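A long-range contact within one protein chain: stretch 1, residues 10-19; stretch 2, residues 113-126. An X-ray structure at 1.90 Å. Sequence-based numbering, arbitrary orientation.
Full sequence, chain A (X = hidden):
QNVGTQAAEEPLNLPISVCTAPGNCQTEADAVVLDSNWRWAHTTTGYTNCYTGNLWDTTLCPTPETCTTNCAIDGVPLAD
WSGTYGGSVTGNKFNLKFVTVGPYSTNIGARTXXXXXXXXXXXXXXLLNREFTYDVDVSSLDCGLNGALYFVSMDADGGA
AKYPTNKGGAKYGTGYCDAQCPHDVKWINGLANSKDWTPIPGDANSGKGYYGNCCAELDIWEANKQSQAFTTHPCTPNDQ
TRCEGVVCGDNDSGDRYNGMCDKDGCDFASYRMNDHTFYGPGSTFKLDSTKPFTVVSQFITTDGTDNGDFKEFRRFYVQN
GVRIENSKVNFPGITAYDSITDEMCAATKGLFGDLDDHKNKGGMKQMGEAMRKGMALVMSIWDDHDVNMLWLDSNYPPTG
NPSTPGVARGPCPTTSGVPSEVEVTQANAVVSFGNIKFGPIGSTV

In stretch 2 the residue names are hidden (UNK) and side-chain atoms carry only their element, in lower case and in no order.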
# COMPACT_ATOMS: atom_id res chain seq x y z
N GLU A 10 -17.06 5.96 12.50
CA GLU A 10 -17.99 5.10 11.76
C GLU A 10 -17.37 4.55 10.49
O GLU A 10 -17.46 5.20 9.43
CB GLU A 10 -19.26 5.89 11.43
CG GLU A 10 -19.90 6.43 12.72
CD GLU A 10 -21.19 7.20 12.50
OE1 GLU A 10 -21.99 7.19 13.46
OE2 GLU A 10 -21.39 7.83 11.44
N PRO A 11 -16.81 3.33 10.55
CA PRO A 11 -16.18 2.79 9.36
C PRO A 11 -17.17 2.37 8.28
O PRO A 11 -18.35 2.12 8.55
CB PRO A 11 -15.49 1.53 9.87
CG PRO A 11 -16.36 1.10 10.99
CD PRO A 11 -16.71 2.40 11.68
N LEU A 12 -16.74 2.32 7.05
CA LEU A 12 -17.69 2.00 5.96
C LEU A 12 -17.88 0.49 5.84
O LEU A 12 -16.90 -0.22 5.70
CB LEU A 12 -17.12 2.51 4.65
CG LEU A 12 -17.66 3.79 4.03
CD1 LEU A 12 -18.43 4.66 4.99
CD2 LEU A 12 -16.59 4.48 3.24
N ASN A 13 -19.11 -0.02 5.81
CA ASN A 13 -19.24 -1.48 5.61
C ASN A 13 -18.78 -1.95 4.27
O ASN A 13 -19.08 -1.32 3.26
CB ASN A 13 -20.66 -1.98 5.83
CG ASN A 13 -21.07 -1.95 7.26
OD1 ASN A 13 -20.27 -2.14 8.18
ND2 ASN A 13 -22.31 -1.69 7.46
N LEU A 14 -18.07 -3.08 4.26
CA LEU A 14 -17.59 -3.67 3.01
C LEU A 14 -17.59 -5.17 3.11
O LEU A 14 -16.68 -5.74 3.71
CB LEU A 14 -16.17 -3.24 2.70
CG LEU A 14 -15.55 -3.79 1.38
CD1 LEU A 14 -16.37 -3.37 0.16
CD2 LEU A 14 -14.12 -3.26 1.22
N PRO A 15 -18.57 -5.82 2.50
CA PRO A 15 -18.53 -7.26 2.52
C PRO A 15 -17.49 -7.84 1.62
O PRO A 15 -17.33 -7.35 0.49
CB PRO A 15 -19.93 -7.67 2.00
CG PRO A 15 -20.38 -6.53 1.16
CD PRO A 15 -19.78 -5.29 1.81
N ILE A 16 -16.83 -8.93 2.07
CA ILE A 16 -15.99 -9.71 1.17
C ILE A 16 -16.48 -11.15 1.20
O ILE A 16 -17.41 -11.47 1.99
CB ILE A 16 -14.53 -9.65 1.61
CG1 ILE A 16 -14.34 -10.49 2.88
CG2 ILE A 16 -14.08 -8.17 1.85
CD1 ILE A 16 -12.89 -10.69 3.33
N SER A 17 -15.88 -12.02 0.39
CA SER A 17 -16.35 -13.42 0.32
C SER A 17 -15.23 -14.31 0.69
O SER A 17 -14.12 -14.15 0.18
CB SER A 17 -16.74 -13.84 -1.11
OG SER A 17 -17.85 -13.11 -1.62
N VAL A 18 -15.52 -15.29 1.53
CA VAL A 18 -14.55 -16.30 1.89
C VAL A 18 -15.01 -17.59 1.19
O VAL A 18 -16.18 -17.96 1.31
CB VAL A 18 -14.48 -16.41 3.40
CG1 VAL A 18 -13.62 -17.58 3.82
CG2 VAL A 18 -13.85 -15.16 3.94
N CYS A 19 -14.14 -18.23 0.39
CA CYS A 19 -14.58 -19.27 -0.52
C CYS A 19 -14.10 -20.61 -0.05
O CYS A 19 -13.09 -20.67 0.64
CB CYS A 19 -14.04 -18.99 -1.92
SG CYS A 19 -14.59 -17.41 -2.66
N UNK A 113 -7.69 0.71 5.79
CA UNK A 113 -7.45 -0.65 6.15
C UNK A 113 -8.75 -1.44 6.29
O UNK A 113 -9.78 -0.88 6.55
c UNK A 113 -4.40 -0.06 6.76
c UNK A 113 -6.71 -0.78 7.49
c UNK A 113 -4.41 2.04 8.59
c UNK A 113 -3.33 1.88 7.74
c UNK A 113 -5.50 0.13 7.60
c UNK A 113 -5.48 1.14 8.52
c UNK A 113 -3.32 0.84 6.81
N UNK A 114 -8.67 -2.75 6.14
CA UNK A 114 -9.86 -3.60 6.34
C UNK A 114 -9.96 -4.06 7.77
O UNK A 114 -9.05 -4.65 8.33
c UNK A 114 -11.05 -6.89 4.73
c UNK A 114 -12.12 -4.68 4.47
c UNK A 114 -11.20 -5.50 5.30
c UNK A 114 -9.86 -4.81 5.41
N UNK A 115 -11.09 -3.73 8.39
CA UNK A 115 -11.42 -4.19 9.71
C UNK A 115 -12.24 -5.51 9.63
O UNK A 115 -13.02 -5.73 8.65
c UNK A 115 -12.29 -3.16 10.42
c UNK A 115 -12.81 -1.02 11.44
c UNK A 115 -10.69 -2.11 12.10
c UNK A 115 -11.68 -1.88 10.96
N UNK A 116 -12.11 -6.35 10.65
CA UNK A 116 -12.91 -7.59 10.76
C UNK A 116 -14.37 -7.31 11.16
O UNK A 116 -14.77 -6.14 11.34
c UNK A 116 -12.33 -8.20 13.22
c UNK A 116 -12.21 -8.57 11.71
o UNK A 116 -11.63 -8.82 14.03
o UNK A 116 -13.09 -7.32 13.58
N UNK A 117 -15.17 -8.38 11.28
CA UNK A 117 -16.59 -8.22 11.53
C UNK A 117 -16.89 -7.59 12.87
O UNK A 117 -17.95 -7.02 13.00
c UNK A 117 -17.34 -9.56 11.44
o UNK A 117 -16.68 -10.49 12.26
N UNK A 118 -15.99 -7.62 13.85
CA UNK A 118 -16.24 -6.91 15.11
C UNK A 118 -16.03 -5.38 15.03
O UNK A 118 -16.52 -4.64 15.89
c UNK A 118 -15.32 -8.91 16.29
c UNK A 118 -15.36 -7.43 16.26
o UNK A 118 -14.02 -6.95 16.13
N UNK A 119 -15.30 -4.92 14.00
CA UNK A 119 -14.90 -3.52 13.82
C UNK A 119 -13.98 -3.00 14.94
O UNK A 119 -13.82 -1.80 15.18
c UNK A 119 -18.26 -2.16 12.57
n UNK A 119 -19.41 -3.14 10.60
c UNK A 119 -16.09 -2.59 13.61
c UNK A 119 -18.94 -1.87 11.25
c UNK A 119 -16.97 -2.93 12.43
N UNK A 120 -13.25 -3.92 15.50
CA UNK A 120 -12.39 -3.71 16.62
C UNK A 120 -10.94 -4.10 16.35
O UNK A 120 -10.06 -3.72 17.14
c UNK A 120 -12.17 -5.34 18.53
o UNK A 120 -13.95 -3.80 18.46
c UNK A 120 -13.06 -4.62 17.69
N UNK A 121 -10.70 -4.91 15.28
CA UNK A 121 -9.37 -5.35 14.88
C UNK A 121 -9.27 -5.35 13.36
O UNK A 121 -10.25 -5.49 12.67
c UNK A 121 -8.00 -6.40 17.50
c UNK A 121 -8.49 -6.39 19.93
c UNK A 121 -9.01 -7.15 16.72
n UNK A 121 -7.63 -7.39 20.14
n UNK A 121 -8.66 -5.91 18.71
c UNK A 121 -9.03 -6.79 15.27
n UNK A 121 -9.18 -5.87 20.94
N UNK A 122 -8.07 -5.22 12.85
CA UNK A 122 -7.89 -5.41 11.44
C UNK A 122 -8.18 -6.90 11.08
O UNK A 122 -7.82 -7.78 11.84
c UNK A 122 -4.71 -1.94 12.39
c UNK A 122 -6.91 -2.55 10.85
c UNK A 122 -6.61 -1.22 11.12
o UNK A 122 -5.15 0.36 12.17
c UNK A 122 -5.05 -3.27 12.14
c UNK A 122 -6.45 -5.04 11.06
c UNK A 122 -6.11 -3.59 11.34
c UNK A 122 -5.50 -0.92 11.91
N UNK A 123 -8.80 -7.13 9.93
CA UNK A 123 -8.96 -8.48 9.44
C UNK A 123 -7.64 -9.02 8.96
O UNK A 123 -7.16 -8.61 7.92
n UNK A 123 -8.97 -13.76 7.24
c UNK A 123 -10.05 -13.12 6.94
n UNK A 123 -11.05 -13.84 6.37
c UNK A 123 -9.93 -8.51 8.27
n UNK A 123 -10.01 -11.85 7.30
c UNK A 123 -10.87 -10.73 7.09
c UNK A 123 -10.77 -9.80 8.29
N UNK A 124 -7.00 -9.86 9.72
CA UNK A 124 -5.72 -10.38 9.38
C UNK A 124 -5.83 -11.50 8.37
O UNK A 124 -6.72 -12.36 8.51
s UNK A 124 -4.15 -8.20 11.10
c UNK A 124 -5.04 -10.86 10.64
c UNK A 124 -2.46 -8.80 11.20
c UNK A 124 -4.89 -9.76 11.67
N UNK A 125 -5.05 -11.48 7.30
CA UNK A 125 -5.11 -12.59 6.34
C UNK A 125 -3.86 -13.46 6.46
O UNK A 125 -2.76 -12.95 6.33
c UNK A 125 -8.82 -9.94 4.02
c UNK A 125 -6.62 -9.97 5.00
c UNK A 125 -5.19 -12.05 4.95
c UNK A 125 -7.81 -9.30 4.70
c UNK A 125 -7.46 -11.93 3.96
c UNK A 125 -6.45 -11.32 4.64
c UNK A 125 -8.65 -11.25 3.64
N UNK A 126 -4.02 -14.78 6.62
CA UNK A 126 -2.89 -15.74 6.59
C UNK A 126 -2.86 -16.32 5.18
O UNK A 126 -3.70 -17.10 4.77
o UNK A 126 -2.14 -16.66 10.95
n UNK A 126 -4.00 -17.78 10.51
c UNK A 126 -3.35 -16.06 8.98
c UNK A 126 -3.06 -16.81 7.66
c UNK A 126 -3.13 -16.86 10.24

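Position 113 has one carbon leading to a six-carbon ring with no further atoms. It lies out of reach of stretch 1. This is Phe113.

Position 114 has four carbons, forked at the second. The fork ends approach Leu14 and Ile16. It is Leu114. Its CD1 is 4.1 Å from Leu14 CD2, and its CD2 is 4.4 Å from Ile16 CG2.

Position 115 also has four carbons forked at the second, and it meets Pro11. It is Leu115, with CD1 4.0 Å from Pro11 CB.

Position 116 has two carbons, the second carrying two oxygens. It does not touch stretch 1. This is Asp116, the first residue of a type I turn that ends at 119.

Position 117 has one carbon and one oxygen, and does not touch stretch 1. It is Ser117.

Position 118 has one carbon carrying an oxygen and a carbon, without contact to stretch 1. It is Thr118. Its OG1 donates to Asp116 OD1 at 2.7 Å, which helps to hold the turn.

Position 119 has four carbons in a row ending in nitrogen. The chain passes Pro11 and its tip reaches Asn13. It is Lys119. Its CE is 3.9 Å from Pro11 CG. Lys119 N donates to Asp116 O at 3.0 Å, closing the turn.

Position 120 has one carbon carrying an oxygen and a carbon, and is out of reach of stretch 1. It is Thr120.

Position 121 has three carbons, a nitrogen, then a carbon carrying two more nitrogens. It makes no contact with stretch 1. It is Arg121.

Position 122 has one carbon and a six-carbon ring bearing an oxygen. It is buried but out of reach of stretch 1. It is Tyr122.

Position 123 repeats the pattern of 121, but touches Ile16 and Val18. It is Arg123. Its CD is 4.3 Å from Ile16 CD1. Val18 CG2 lies at the guanidinium edge, 3.9 Å from Arg123 NH1.

Position 124 is unbranched: two carbons, sulfur, carbon. It does not touch stretch 1. It is Met124.

Position 125 has one carbon and a plain six-carbon ring, whose edge meets Ile16. It is Phe125. Ile16 CD1 is 4.2 Å from Phe125 CZ.

Position 126 has three carbons, the third carrying oxygen and nitrogen. It is exposed and without contact. It is Gln126.

The contact is mainly apolar side-chain packing. Pro11, Leu14, Ile16 and Val18 point toward stretch 2. One hydrogen bond crosses: Lys119 NZ donates to Asn13 OD1 at 2.8 Å. Lys119 lies beside Pro11; its aliphatic part packs while its amine bonds.

Stretch 2 (113-126) FLLDSTKTRYRMFQ
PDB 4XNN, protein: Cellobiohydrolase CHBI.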